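Local coordinates for probable LRR receptor-like serine/threonine-protein kinase At4g26540 (Arabidopsis thaliana, PDB 5HZ0) that acts as a plasma-membrane receptor for RGF peptide hormones, which maintain the root stem cell niche, its extracellular leucine-rich repeats recognising the peptide, at residues D564-G569 with D587-V592; D572-Q577 with S593-Y598; G220-T225 with K245-L250. The protein carries 5 engineered substitutions. One frame throughout, in Å; residues are numbered along the deposited sequence.

Interaction 1. Residues D564-G569 with D587-V592; sequences DLKNLG and DLQNLV
K566 bends at its second torsion (chi2 65°), which carries its amine across to D587, while L588, with CG anti to its own carbonyl carbon (chi1 -60°), brings CD2 up to L565 O and across the lysine chain. The K566 ammonium and D587 carboxylate form a salt bridge, their side chains crossing at about a right angle; the modelled separation is implausibly short and D587 is poorly ordered, so its exact geometry is doubtful. L588 CD2 also comes within 3.5 Å of K566 NZ. At the other end the backbones take over. V592 N donates to G569 O over 2.9 Å with an N-H...O angle of 151°. Two CA-H...O contacts precede this bond along the two backbones: L591 CA to L568 O at 3.4 Å and G569 CA to N590 O at 3.5 Å. L591 adds its CD1 methyl, 3.6 Å from L568 O. A type I turn from L588 to L591 shapes the second segment. These are equivalent loops of successive turns of the leucine-rich-repeat solenoid, leading into parallel strands 570-572 and 593-595; G569 bonds through its backbone to A544 of the preceding turn and to S593 at the start of strand 593-595.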
loop_
_atom_site.group_PDB
_atom_site.type_symbol
_atom_site.label_atom_id
_atom_site.label_comp_id
_atom_site.label_asym_id
_atom_site.label_seq_id
_atom_site.Cartn_x
_atom_site.Cartn_y
_atom_site.Cartn_z
ATOM N N ASP A 564 -23.721 21.589 -25.114
ATOM C CA ASP A 564 -23.533 21.856 -23.700
ATOM C C ASP A 564 -22.605 20.871 -22.999
ATOM O O ASP A 564 -22.268 21.073 -21.827
ATOM C CB ASP A 564 -24.881 21.880 -22.976
ATOM C CG ASP A 564 -25.586 23.209 -23.103
ATOM O OD1 ASP A 564 -24.888 24.238 -23.241
ATOM O OD2 ASP A 564 -26.835 23.222 -23.054
ATOM N N LEU A 565 -22.159 19.817 -23.679
ATOM C CA LEU A 565 -21.269 18.931 -22.954
ATOM C C LEU A 565 -19.906 19.504 -23.224
ATOM O O LEU A 565 -19.216 19.091 -24.152
ATOM C CB LEU A 565 -21.357 17.510 -23.521
ATOM C CG LEU A 565 -22.750 16.871 -23.437
ATOM C CD1 LEU A 565 -22.897 15.693 -24.395
ATOM C CD2 LEU A 565 -23.046 16.461 -22.014
ATOM N N LYS A 566 -19.470 20.356 -22.306
ATOM C CA LYS A 566 -18.309 21.191 -22.544
ATOM C C LYS A 566 -17.104 20.473 -22.006
ATOM O O LYS A 566 -15.971 20.850 -22.290
ATOM C CB LYS A 566 -18.460 22.534 -21.827
ATOM C CG LYS A 566 -18.267 23.742 -22.713
ATOM C CD LYS A 566 -19.370 23.798 -23.763
ATOM C CE LYS A 566 -18.927 24.555 -25.039
ATOM N NZ LYS A 566 -19.801 24.304 -26.250
ATOM N N ASN A 567 -17.361 19.443 -21.207
ATOM C CA ASN A 567 -16.290 18.641 -20.628
ATOM C C ASN A 567 -15.989 17.297 -21.296
ATOM O O ASN A 567 -15.017 16.626 -20.927
ATOM C CB ASN A 567 -16.545 18.442 -19.136
ATOM C CG ASN A 567 -16.186 19.663 -18.323
ATOM O OD1 ASN A 567 -15.055 20.147 -18.371
ATOM N ND2 ASN A 567 -17.152 20.182 -17.588
ATOM N N LEU A 568 -16.789 16.919 -22.292
ATOM C CA LEU A 568 -16.705 15.577 -22.857
ATOM C C LEU A 568 -15.397 15.409 -23.608
ATOM O O LEU A 568 -15.106 16.162 -24.524
ATOM C CB LEU A 568 -17.890 15.320 -23.789
ATOM C CG LEU A 568 -18.047 13.902 -24.327
ATOM C CD1 LEU A 568 -17.972 12.883 -23.189
ATOM C CD2 LEU A 568 -19.368 13.779 -25.051
ATOM N N GLY A 569 -14.595 14.435 -23.195
ATOM C CA GLY A 569 -13.331 14.163 -23.863
ATOM C C GLY A 569 -13.422 13.152 -24.992
ATOM O O GLY A 569 -12.661 13.219 -25.952
ATOM N N ASP A 587 -17.871 23.672 -31.450
ATOM C CA ASP A 587 -17.225 24.427 -30.373
ATOM C C ASP A 587 -16.796 23.654 -29.108
ATOM O O ASP A 587 -16.390 24.271 -28.119
ATOM C CB ASP A 587 -17.982 25.734 -30.058
ATOM C CG ASP A 587 -18.988 25.600 -28.918
ATOM O OD1 ASP A 587 -19.403 24.467 -28.551
ATOM O OD2 ASP A 587 -19.377 26.672 -28.398
ATOM N N LEU A 588 -16.904 22.327 -29.110
ATOM C CA LEU A 588 -16.484 21.613 -27.917
ATOM C C LEU A 588 -14.962 21.536 -27.914
ATOM O O LEU A 588 -14.351 20.751 -28.645
ATOM C CB LEU A 588 -17.088 20.212 -27.920
ATOM C CG LEU A 588 -18.615 20.136 -27.932
ATOM C CD1 LEU A 588 -19.113 18.695 -27.969
ATOM C CD2 LEU A 588 -19.171 20.851 -26.714
ATOM N N GLN A 589 -14.367 22.293 -27.001
ATOM C CA GLN A 589 -12.930 22.545 -27.017
ATOM C C GLN A 589 -12.128 21.447 -26.328
ATOM O O GLN A 589 -10.937 21.265 -26.594
ATOM C CB GLN A 589 -12.623 23.921 -26.404
ATOM C CG GLN A 589 -12.978 24.069 -24.921
ATOM C CD GLN A 589 -14.454 24.377 -24.654
ATOM O OE1 GLN A 589 -15.295 24.326 -25.557
ATOM N NE2 GLN A 589 -14.768 24.701 -23.407
ATOM N N ASN A 590 -12.790 20.714 -25.442
ATOM C CA ASN A 590 -12.145 19.606 -24.754
ATOM C C ASN A 590 -12.389 18.253 -25.419
ATOM O O ASN A 590 -11.973 17.218 -24.909
ATOM C CB ASN A 590 -12.525 19.600 -23.283
ATOM C CG ASN A 590 -12.122 20.883 -22.589
ATOM O OD1 ASN A 590 -12.924 21.805 -22.451
ATOM N ND2 ASN A 590 -10.860 20.961 -22.175
ATOM N N LEU A 591 -13.053 18.272 -26.571
ATOM C CA LEU A 591 -13.303 17.046 -27.303
ATOM C C LEU A 591 -12.003 16.580 -27.954
ATOM O O LEU A 591 -11.361 17.301 -28.728
ATOM C CB LEU A 591 -14.412 17.259 -28.326
ATOM C CG LEU A 591 -15.008 16.019 -28.987
ATOM C CD1 LEU A 591 -15.605 15.097 -27.933
ATOM C CD2 LEU A 591 -16.054 16.417 -30.031
ATOM N N VAL A 592 -11.624 15.357 -27.619
ATOM C CA VAL A 592 -10.323 14.795 -27.950
ATOM C C VAL A 592 -10.518 13.773 -29.047
ATOM O O VAL A 592 -9.884 13.831 -30.092
ATOM C CB VAL A 592 -9.694 14.101 -26.716
ATOM C CG1 VAL A 592 -8.404 13.387 -27.102
ATOM C CG2 VAL A 592 -9.469 15.110 -25.580
#

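Interaction 2. Residues D572-Q577 with S593-Y598; sequences DVSHNQ and SLNISY. With NAG (2-acetamido-2-deoxy-beta-D-glucopyranose), chain E; NAG (2-acetamido-2-deoxy-beta-D-glucopyranose), chain D.
D572 and N595 lie side by side on the same face of the sheet, at a parallel beta bridge, each with CG anti to its backbone N (both chi1 -167°), and their carboxylate and amide planes differ by 15°. Each uses OD1 to close an Asx turn: D572 OD1 takes S574 N and, on its syn lone pair, S574 OG at 2.8 Å, while N595 OD1 takes S597 N and S597 OG. Both flat groups are thus gripped twice, with the outer atoms turned to sugar. N595 ND2 carries the chain E NAG covalently; D572 OD2 accepts N2 of that NAG at 2.6 Å and N2 of the chain D NAG at 3.0 Å. V573 CG2 also meets I596 CG2 at 3.7 Å. H575 and Y598 run alongside each other, near-parallel rings (7°) slid apart so that they barely overlap, centroids 4.6 Å apart; Y598 CB makes a CH-pi contact over the H575 face, toward its rim, and H575 NE2 lies over the phenol ring. Backbone bonds V573 N to N595 O (3.1 Å) and H575 N to S597 O (3.0 Å) hold the pairing. Strand 593-595 is the last of the solenoid's parallel strands; beyond it N595 and S597 touch D618 of helix 616-620, while the D572 backbone bonds back to L547 and L549.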
loop_
_atom_site.group_PDB
_atom_site.type_symbol
_atom_site.label_atom_id
_atom_site.label_comp_id
_atom_site.label_asym_id
_atom_site.label_seq_id
_atom_site.Cartn_x
_atom_site.Cartn_y
_atom_site.Cartn_z
ATOM N N ASP A 572 -18.363 8.687 -29.082
ATOM C CA ASP A 572 -18.530 7.695 -30.130
ATOM C C ASP A 572 -20.028 7.420 -30.348
ATOM O O ASP A 572 -20.699 6.793 -29.507
ATOM C CB ASP A 572 -17.831 6.411 -29.685
ATOM C CG ASP A 572 -17.652 5.406 -30.809
ATOM O OD1 ASP A 572 -18.352 5.515 -31.830
ATOM O OD2 ASP A 572 -16.806 4.495 -30.664
ATOM N N VAL A 573 -20.533 7.922 -31.472
ATOM C CA VAL A 573 -21.880 7.688 -31.986
ATOM C C VAL A 573 -21.921 6.723 -33.181
ATOM O O VAL A 573 -22.968 6.507 -33.789
ATOM C CB VAL A 573 -22.596 9.027 -32.333
ATOM C CG1 VAL A 573 -22.871 9.823 -31.066
ATOM C CG2 VAL A 573 -21.761 9.860 -33.314
ATOM N N SER A 574 -20.771 6.167 -33.525
ATOM C CA SER A 574 -20.588 5.439 -34.778
ATOM C C SER A 574 -21.491 4.217 -34.924
ATOM O O SER A 574 -22.054 3.731 -33.939
ATOM C CB SER A 574 -19.148 4.972 -34.881
ATOM O OG SER A 574 -18.944 3.876 -34.006
ATOM N N HIS A 575 -21.653 3.749 -36.164
ATOM C CA HIS A 575 -22.526 2.620 -36.479
ATOM C C HIS A 575 -23.968 2.829 -36.005
ATOM O O HIS A 575 -24.549 1.984 -35.316
ATOM C CB HIS A 575 -21.968 1.307 -35.929
ATOM C CG HIS A 575 -20.723 0.847 -36.614
ATOM N ND1 HIS A 575 -19.464 1.107 -36.119
ATOM C CD2 HIS A 575 -20.544 0.142 -37.756
ATOM C CE1 HIS A 575 -18.557 0.580 -36.926
ATOM N NE2 HIS A 575 -19.186 -0.002 -37.931
ATOM N N ASN A 576 -24.539 3.968 -36.384
ATOM C CA ASN A 576 -25.956 4.231 -36.163
ATOM C C ASN A 576 -26.582 4.737 -37.449
ATOM O O ASN A 576 -25.953 4.688 -38.506
ATOM C CB ASN A 576 -26.173 5.231 -35.024
ATOM C CG ASN A 576 -26.087 4.583 -33.670
ATOM O OD1 ASN A 576 -26.972 3.823 -33.281
ATOM N ND2 ASN A 576 -25.027 4.883 -32.936
ATOM N N GLN A 577 -27.837 5.162 -37.358
ATOM C CA GLN A 577 -28.557 5.793 -38.471
ATOM C C GLN A 577 -28.623 7.322 -38.436
ATOM O O GLN A 577 -29.491 7.916 -39.060
ATOM C CB GLN A 577 -29.917 5.148 -38.709
ATOM C CG GLN A 577 -29.801 3.764 -39.320
ATOM C CD GLN A 577 -30.967 2.879 -38.945
ATOM O OE1 GLN A 577 -30.841 1.998 -38.093
ATOM N NE2 GLN A 577 -32.117 3.115 -39.574
ATOM N N SER A 593 -11.354 12.785 -28.755
ATOM C CA SER A 593 -11.678 11.740 -29.708
ATOM C C SER A 593 -13.149 11.802 -30.127
ATOM O O SER A 593 -14.053 11.890 -29.289
ATOM C CB SER A 593 -11.348 10.372 -29.109
ATOM O OG SER A 593 -11.628 9.341 -30.033
ATOM N N LEU A 594 -13.376 11.746 -31.433
ATOM C CA LEU A 594 -14.714 11.800 -32.009
ATOM C C LEU A 594 -14.843 10.693 -33.034
ATOM O O LEU A 594 -14.051 10.643 -33.959
ATOM C CB LEU A 594 -14.948 13.148 -32.697
ATOM C CG LEU A 594 -16.298 13.267 -33.415
ATOM C CD1 LEU A 594 -17.438 12.951 -32.457
ATOM C CD2 LEU A 594 -16.501 14.651 -34.058
ATOM N N ASN A 595 -15.805 9.790 -32.862
ATOM C CA ASN A 595 -16.055 8.782 -33.879
ATOM C C ASN A 595 -17.502 8.904 -34.387
ATOM O O ASN A 595 -18.459 8.568 -33.668
ATOM C CB ASN A 595 -15.753 7.392 -33.315
ATOM C CG ASN A 595 -15.690 6.315 -34.383
ATOM O OD1 ASN A 595 -16.226 6.499 -35.476
ATOM N ND2 ASN A 595 -15.051 5.164 -34.074
ATOM N N ILE A 596 -17.633 9.449 -35.606
ATOM C CA ILE A 596 -18.906 9.608 -36.329
ATOM C C ILE A 596 -19.170 8.642 -37.504
ATOM O O ILE A 596 -20.143 8.806 -38.239
ATOM C CB ILE A 596 -19.180 11.077 -36.750
ATOM C CG1 ILE A 596 -17.959 11.703 -37.456
ATOM C CG2 ILE A 596 -19.566 11.920 -35.543
ATOM C CD1 ILE A 596 -17.605 11.102 -38.778
ATOM N N SER A 597 -18.269 7.695 -37.711
ATOM C CA SER A 597 -18.287 6.824 -38.880
ATOM C C SER A 597 -19.491 5.894 -38.957
ATOM O O SER A 597 -20.180 5.668 -37.973
ATOM C CB SER A 597 -17.004 5.999 -38.939
ATOM O OG SER A 597 -17.039 4.938 -38.004
ATOM N N TYR A 598 -19.745 5.374 -40.147
ATOM C CA TYR A 598 -20.903 4.520 -40.416
ATOM C C TYR A 598 -22.212 5.108 -39.907
ATOM O O TYR A 598 -22.935 4.487 -39.147
ATOM C CB TYR A 598 -20.672 3.088 -39.940
ATOM C CG TYR A 598 -19.476 2.454 -40.603
ATOM C CD1 TYR A 598 -19.600 1.759 -41.810
ATOM C CD2 TYR A 598 -18.203 2.583 -40.043
ATOM C CE1 TYR A 598 -18.484 1.191 -42.430
ATOM C CE2 TYR A 598 -17.096 2.025 -40.646
ATOM C CZ TYR A 598 -17.243 1.327 -41.835
ATOM O OH TYR A 598 -16.131 0.775 -42.426
HETATM C C1 NAG E . -14.422 5.074 -32.776
HETATM C C2 NAG E . -14.253 3.566 -32.543
HETATM C C3 NAG E . -13.381 3.232 -31.326
HETATM C C4 NAG E . -12.111 4.074 -31.285
HETATM C C5 NAG E . -12.462 5.545 -31.514
HETATM C C6 NAG E . -11.235 6.438 -31.608
HETATM C C7 NAG E . -15.836 1.763 -32.951
HETATM C C8 NAG E . -17.252 1.282 -32.810
HETATM N N2 NAG E . -15.558 2.943 -32.408
HETATM O O3 NAG E . -12.976 1.896 -31.431
HETATM O O4 NAG E . -11.405 3.831 -30.078
HETATM O O5 NAG E . -13.155 5.681 -32.741
HETATM O O6 NAG E . -10.511 6.110 -32.779
HETATM O O7 NAG E . -14.980 1.083 -33.516
HETATM C C1 NAG D . -17.807 2.132 -28.045
HETATM C C2 NAG D . -16.297 1.924 -27.946
HETATM C C3 NAG D . -15.806 0.879 -28.957
HETATM C C4 NAG D . -16.604 -0.422 -28.793
HETATM C C5 NAG D . -18.070 -0.053 -29.023
HETATM C C6 NAG D . -19.038 -1.232 -28.964
HETATM C C7 NAG D . -14.631 3.720 -27.504
HETATM C C8 NAG D . -14.220 5.120 -27.885
HETATM N N2 NAG D . -15.695 3.230 -28.143
HETATM O O3 NAG D . -14.426 0.675 -28.775
HETATM O O4 NAG D . -16.155 -1.524 -29.597
HETATM O O5 NAG D . -18.474 0.882 -28.053
HETATM O O6 NAG D . -18.946 -1.897 -27.720
HETATM O O7 NAG D . -13.981 3.099 -26.662
#

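Interaction 3. Residues G220-T225 with K245-L250; sequences GSIPTT and KIPTEL
P247 lays its ring against I222, CG resting 3.7 Å from I222 CG2 and CD 3.8 Å from I222 CB, with the two side chains crossing at about a right angle. I222 CG2 is anti to the backbone N, which turns that methyl to the P247 ring. The same proline CG lies 3.3 Å from I222 O, and the opposite segment also offers T224 CA, 4.1 Å from P247 CB, so one ring bridges side chain and main chain. Further out, T224 turns CG2 anti to its backbone N and presents the methyl to E249. Bent at chi2 (70°), the E249 chain brings OE1 to 3.2 Å from T224 CG2; both residues also touch a crystal neighbour, which may influence this outer pair. Each segment carries the Ile-Pro step of the plant-type leucine-rich-repeat consensus and then enters a 3-10 turn, at T224 and T248. P223 likewise touches I198 of the preceding turn, consistent with a recurring step. No hydrogen bond joins the two segments, and the P247 ring itself can donate none; the 272 Å² buried here is held essentially by van der Waals packing, with the polar T224-E249 pair meeting through a methyl.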
loop_
_atom_site.group_PDB
_atom_site.type_symbol
_atom_site.label_atom_id
_atom_site.label_comp_id
_atom_site.label_asym_id
_atom_site.label_seq_id
_atom_site.Cartn_x
_atom_site.Cartn_y
_atom_site.Cartn_z
ATOM N N GLY A 220 23.792 -10.664 -1.816
ATOM C CA GLY A 220 24.253 -11.902 -1.219
ATOM C C GLY A 220 23.057 -12.639 -0.632
ATOM O O GLY A 220 21.911 -12.314 -0.945
ATOM N N SER A 221 23.311 -13.625 0.219
ATOM C CA SER A 221 22.228 -14.338 0.859
ATOM C C SER A 221 22.171 -14.063 2.374
ATOM O O SER A 221 23.052 -13.398 2.921
ATOM C CB SER A 221 22.394 -15.832 0.616
ATOM O OG SER A 221 23.735 -16.216 0.804
ATOM N N ILE A 222 21.138 -14.597 3.027
ATOM C CA ILE A 222 20.939 -14.447 4.472
ATOM C C ILE A 222 21.854 -15.431 5.184
ATOM O O ILE A 222 21.736 -16.645 4.999
ATOM C CB ILE A 222 19.456 -14.691 4.884
ATOM C CG1 ILE A 222 18.561 -13.641 4.232
ATOM C CG2 ILE A 222 19.297 -14.612 6.398
ATOM C CD1 ILE A 222 17.180 -14.118 3.922
ATOM N N PRO A 223 22.804 -14.911 5.964
ATOM C CA PRO A 223 23.777 -15.822 6.571
ATOM C C PRO A 223 23.133 -16.866 7.476
ATOM O O PRO A 223 22.268 -16.574 8.291
ATOM C CB PRO A 223 24.710 -14.891 7.356
ATOM C CG PRO A 223 24.015 -13.565 7.391
ATOM C CD PRO A 223 23.169 -13.500 6.156
ATOM N N THR A 224 23.555 -18.104 7.284
ATOM C CA THR A 224 23.103 -19.223 8.077
ATOM C C THR A 224 23.333 -19.000 9.585
ATOM O O THR A 224 22.529 -19.431 10.415
ATOM C CB THR A 224 23.828 -20.491 7.607
ATOM O OG1 THR A 224 23.438 -20.773 6.258
ATOM C CG2 THR A 224 23.434 -21.667 8.454
ATOM N N THR A 225 24.411 -18.296 9.917
ATOM C CA THR A 225 24.782 -18.000 11.286
ATOM C C THR A 225 23.694 -17.280 12.071
ATOM O O THR A 225 23.686 -17.316 13.301
ATOM C CB THR A 225 26.005 -17.122 11.334
ATOM O OG1 THR A 225 25.747 -15.926 10.585
ATOM C CG2 THR A 225 27.187 -17.852 10.733
ATOM N N LYS A 245 18.574 -19.293 -0.671
ATOM C CA LYS A 245 17.536 -19.884 0.171
ATOM C C LYS A 245 17.430 -19.331 1.609
ATOM O O LYS A 245 18.403 -18.851 2.182
ATOM C CB LYS A 245 17.623 -21.423 0.150
ATOM C CG LYS A 245 19.015 -22.012 0.282
ATOM C CD LYS A 245 19.037 -23.483 -0.174
ATOM C CE LYS A 245 18.512 -23.641 -1.611
ATOM N NZ LYS A 245 18.855 -24.951 -2.250
ATOM N N ILE A 246 16.220 -19.366 2.162
ATOM C CA ILE A 246 15.998 -19.035 3.568
ATOM C C ILE A 246 16.726 -20.044 4.446
ATOM O O ILE A 246 16.549 -21.246 4.286
ATOM C CB ILE A 246 14.488 -19.042 3.899
ATOM C CG1 ILE A 246 13.755 -18.042 3.004
ATOM C CG2 ILE A 246 14.248 -18.714 5.356
ATOM C CD1 ILE A 246 12.272 -18.190 3.027
ATOM N N PRO A 247 17.592 -19.565 5.345
ATOM C CA PRO A 247 18.290 -20.515 6.219
ATOM C C PRO A 247 17.311 -21.350 7.045
ATOM O O PRO A 247 16.382 -20.837 7.664
ATOM C CB PRO A 247 19.115 -19.614 7.140
ATOM C CG PRO A 247 19.286 -18.353 6.398
ATOM C CD PRO A 247 18.058 -18.180 5.534
ATOM N N THR A 248 17.525 -22.653 7.011
ATOM C CA THR A 248 16.795 -23.601 7.825
ATOM C C THR A 248 16.968 -23.275 9.310
ATOM O O THR A 248 16.037 -23.388 10.121
ATOM C CB THR A 248 17.341 -25.010 7.535
ATOM O OG1 THR A 248 16.541 -25.616 6.516
ATOM C CG2 THR A 248 17.335 -25.875 8.771
ATOM N N GLU A 249 18.176 -22.840 9.643
ATOM C CA GLU A 249 18.570 -22.621 11.016
ATOM C C GLU A 249 17.707 -21.601 11.753
ATOM O O GLU A 249 17.741 -21.556 12.978
ATOM C CB GLU A 249 20.039 -22.204 11.061
ATOM C CG GLU A 249 21.003 -23.352 10.805
ATOM C CD GLU A 249 20.981 -23.825 9.385
ATOM O OE1 GLU A 249 20.581 -23.030 8.503
ATOM O OE2 GLU A 249 21.371 -24.983 9.141
ATOM N N LEU A 250 16.950 -20.783 11.019
ATOM C CA LEU A 250 16.029 -19.837 11.646
ATOM C C LEU A 250 14.993 -20.546 12.536
ATOM O O LEU A 250 14.496 -19.961 13.495
ATOM C CB LEU A 250 15.317 -18.968 10.607
ATOM C CG LEU A 250 16.132 -17.823 10.025
ATOM C CD1 LEU A 250 15.346 -17.119 8.930
ATOM C CD2 LEU A 250 16.542 -16.845 11.105
#

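How the interactions relate
From the N terminus, interaction 3 comes first: 220-225 meets 245-250 across 19 residues that include strand 234-236, closing one solenoid turn. Its chain path ends long before the other two begin. Interaction 1 then opens at 564-569, interaction 2 at 572-577, and they close in the same order at 587-592 and 593-598, so they cross rather than nest. Together they join the same two successive C-terminal turns, one at the approach to the strands, the other from the strands onward; they touch where G569 O and S593 N are 3.1 Å apart, a probable hydrogen bond. Interaction 3 touches neither and lies on the opposite side of the chain's centre, its own centre 61 Å from that of interaction 1.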